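Long-range contact in glycosyltransferase (Streptomyces viridochromogenes, PDB 2IV3), which probably transfers a sugar from an activated nucleotide donor to an acceptor and binds UDP in the cleft between its two Rossmann-like domains: residues K175-A180 / D204-R209. Sequence-based numbering, arbitrary orientation.
With UDP (uridine-5'-diphosphate), chain E.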
loop_
_atom_site.group_PDB
_atom_site.type_symbol
_atom_site.label_atom_id
_atom_site.label_comp_id
_atom_site.label_asym_id
_atom_site.label_seq_id
_atom_site.Cartn_x
_atom_site.Cartn_y
_atom_site.Cartn_z
ATOM N N LYS A 175 1.725 -9.450 7.802
ATOM C CA LYS A 175 2.806 -9.442 8.807
ATOM C C LYS A 175 2.707 -10.731 9.588
ATOM O O LYS A 175 3.631 -11.108 10.331
ATOM C CB LYS A 175 2.727 -8.235 9.759
ATOM C CG LYS A 175 2.728 -6.800 9.111
ATOM C CD LYS A 175 3.952 -6.506 8.267
ATOM C CE LYS A 175 5.273 -6.785 9.025
ATOM N NZ LYS A 175 6.424 -6.896 8.042
ATOM N N GLY A 176 1.573 -11.397 9.409
ATOM C CA GLY A 176 1.307 -12.683 10.017
ATOM C C GLY A 176 1.129 -12.694 11.517
ATOM O O GLY A 176 1.562 -13.625 12.188
ATOM N N ALA A 177 0.509 -11.658 12.053
ATOM C CA ALA A 177 0.158 -11.670 13.474
ATOM C C ALA A 177 -0.555 -12.967 13.864
ATOM O O ALA A 177 -0.232 -13.550 14.893
ATOM C CB ALA A 177 -0.676 -10.459 13.840
ATOM N N LEU A 178 -1.513 -13.406 13.035
ATOM C CA LEU A 178 -2.350 -14.576 13.284
ATOM C C LEU A 178 -1.500 -15.823 13.456
ATOM O O LEU A 178 -1.708 -16.635 14.390
ATOM C CB LEU A 178 -3.328 -14.768 12.118
ATOM C CG LEU A 178 -4.078 -16.106 11.912
ATOM C CD1 LEU A 178 -5.084 -16.354 13.004
ATOM C CD2 LEU A 178 -4.772 -16.114 10.587
ATOM N N GLU A 179 -0.534 -15.936 12.538
ATOM C CA GLU A 179 0.361 -17.080 12.419
ATOM C C GLU A 179 1.331 -17.130 13.610
ATOM O O GLU A 179 1.585 -18.222 14.187
ATOM C CB GLU A 179 1.138 -16.989 11.091
ATOM C CG GLU A 179 0.391 -17.554 9.894
ATOM C CD GLU A 179 -0.678 -16.623 9.294
ATOM O OE1 GLU A 179 -0.603 -15.375 9.504
ATOM O OE2 GLU A 179 -1.588 -17.157 8.592
ATOM N N ALA A 180 1.866 -15.951 13.969
ATOM C CA ALA A 180 2.615 -15.806 15.207
ATOM C C ALA A 180 1.773 -16.285 16.418
ATOM O O ALA A 180 2.253 -17.053 17.252
ATOM C CB ALA A 180 3.093 -14.358 15.400
ATOM N N ASP A 204 -9.974 -9.307 15.551
ATOM C CA ASP A 204 -11.019 -10.182 16.126
ATOM C C ASP A 204 -10.835 -11.654 15.751
ATOM O O ASP A 204 -11.204 -12.538 16.523
ATOM C CB ASP A 204 -12.426 -9.756 15.709
ATOM C CG ASP A 204 -12.854 -8.446 16.333
ATOM O OD1 ASP A 204 -11.952 -7.635 16.671
ATOM O OD2 ASP A 204 -14.095 -8.223 16.471
ATOM N N GLU A 205 -10.243 -11.911 14.577
ATOM C CA GLU A 205 -10.033 -13.299 14.146
ATOM C C GLU A 205 -8.984 -14.007 15.033
ATOM O O GLU A 205 -9.262 -15.113 15.550
ATOM C CB GLU A 205 -9.721 -13.411 12.649
ATOM C CG GLU A 205 -9.906 -14.824 12.117
ATOM C CD GLU A 205 -9.250 -15.106 10.755
ATOM O OE1 GLU A 205 -8.437 -14.298 10.237
ATOM O OE2 GLU A 205 -9.551 -16.193 10.208
ATOM N N ILE A 206 -7.826 -13.356 15.219
ATOM C CA ILE A 206 -6.797 -13.717 16.203
ATOM C C ILE A 206 -7.359 -13.977 17.603
ATOM O O ILE A 206 -7.239 -15.087 18.117
ATOM C CB ILE A 206 -5.695 -12.608 16.326
ATOM C CG1 ILE A 206 -4.800 -12.556 15.083
ATOM C CG2 ILE A 206 -4.781 -12.858 17.532
ATOM C CD1 ILE A 206 -4.222 -11.200 14.828
ATOM N N THR A 207 -7.966 -12.961 18.222
ATOM C CA THR A 207 -8.504 -13.114 19.584
ATOM C C THR A 207 -9.512 -14.268 19.696
ATOM O O THR A 207 -9.598 -14.905 20.739
ATOM C CB THR A 207 -9.107 -11.795 20.179
ATOM O OG1 THR A 207 -10.201 -11.347 19.372
ATOM C CG2 THR A 207 -8.046 -10.678 20.290
ATOM N N ARG A 208 -10.237 -14.555 18.615
ATOM C CA ARG A 208 -11.202 -15.655 18.615
ATOM C C ARG A 208 -10.523 -17.026 18.629
ATOM O O ARG A 208 -10.954 -17.925 19.362
ATOM C CB ARG A 208 -12.188 -15.565 17.428
ATOM C CG ARG A 208 -13.332 -16.623 17.499
ATOM C CD ARG A 208 -14.121 -16.810 16.182
ATOM N NE ARG A 208 -13.297 -16.822 14.954
ATOM C CZ ARG A 208 -12.581 -17.861 14.509
ATOM N NH1 ARG A 208 -12.531 -19.003 15.186
ATOM N NH2 ARG A 208 -11.892 -17.754 13.378
ATOM N N ARG A 209 -9.476 -17.184 17.815
ATOM C CA ARG A 209 -8.843 -18.488 17.661
ATOM C C ARG A 209 -7.820 -18.735 18.751
ATOM O O ARG A 209 -7.566 -19.886 19.116
ATOM C CB ARG A 209 -8.147 -18.608 16.304
ATOM C CG ARG A 209 -9.051 -18.636 15.085
ATOM C CD ARG A 209 -8.246 -18.796 13.783
ATOM N NE ARG A 209 -7.457 -20.042 13.757
ATOM C CZ ARG A 209 -6.647 -20.426 12.760
ATOM N NH1 ARG A 209 -6.512 -19.683 11.663
ATOM N NH2 ARG A 209 -5.979 -21.577 12.861
HETATM N N1 UDP E . 7.013 -0.762 16.204
HETATM C C2 UDP E . 6.943 0.026 17.367
HETATM N N3 UDP E . 5.909 -0.155 18.221
HETATM C C4 UDP E . 4.963 -1.065 17.973
HETATM C C5 UDP E . 5.002 -1.853 16.841
HETATM C C6 UDP E . 6.062 -1.667 15.951
HETATM O O2 UDP E . 7.832 0.881 17.600
HETATM O O4 UDP E . 4.049 -1.231 18.762
HETATM C "C1'" UDP E . 8.123 -0.565 15.248
HETATM C "C2'" UDP E . 9.166 -1.684 15.163
HETATM O "O2'" UDP E . 10.194 -1.661 16.143
HETATM C "C3'" UDP E . 9.805 -1.414 13.819
HETATM C "C4'" UDP E . 8.600 -0.974 12.996
HETATM O "O4'" UDP E . 7.569 -0.571 13.933
HETATM O "O3'" UDP E . 10.779 -0.377 13.966
HETATM C "C5'" UDP E . 8.075 -2.180 12.247
HETATM O "O5'" UDP E . 8.669 -2.137 10.976
HETATM P PA UDP E . 8.875 -3.469 10.093
HETATM O O1A UDP E . 9.800 -3.193 8.866
HETATM O O2A UDP E . 9.371 -4.688 10.884
HETATM O O3A UDP E . 7.403 -3.796 9.551
HETATM P PB UDP E . 6.645 -2.812 8.507
HETATM O O1B UDP E . 6.778 -3.355 7.064
HETATM O O2B UDP E . 7.327 -1.316 8.616
HETATM O O3B UDP E . 5.188 -2.675 8.945
#
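Leu178 and Ile206 join two neighbouring helices, 177-187 and 200-209, that flank the parallel sheet of the C-terminal Rossmann-like domain in this GT-B fold. The helices come close here, with Leu178 CA and Ile206 CA 5.4 Å apart. Ile206 reaches across with its ethyl branch, and Ile206 CG1 packs 3.6 Å from Leu178 CA. Ile206 CD1 continues along the first turn of helix 177-187 to Ala177 CB, 3.8 Å away. Leu178 answers from the other helix. Its CG stands anti to the backbone N (chi1 164°), which brings the two methyls up to the side chains of Glu205 and Arg209, one turn apart on helix 200-209. Leu178 CD2 comes within 4.1 Å of Glu205 OE1, a loose van der Waals contact between a methyl and a carboxylate oxygen. Tyr202, earlier in helix 200-209, adds a polar link by hydrogen-bonding through OH to Leu178 N. Gly176 is the N-cap of helix 177-187, and Lys175 just before it turns to the UDP diphosphate while forming a salt bridge with Glu252. The bent Lys175 chain brings NZ to 3.6 Å from the bridging O3A of UDP. At the outer end of the interface, Leu178 CD1 meets the Arg209 guanidinium obliquely, 3.9 Å from Arg209 NH1, the two side chains crossing at about a right angle.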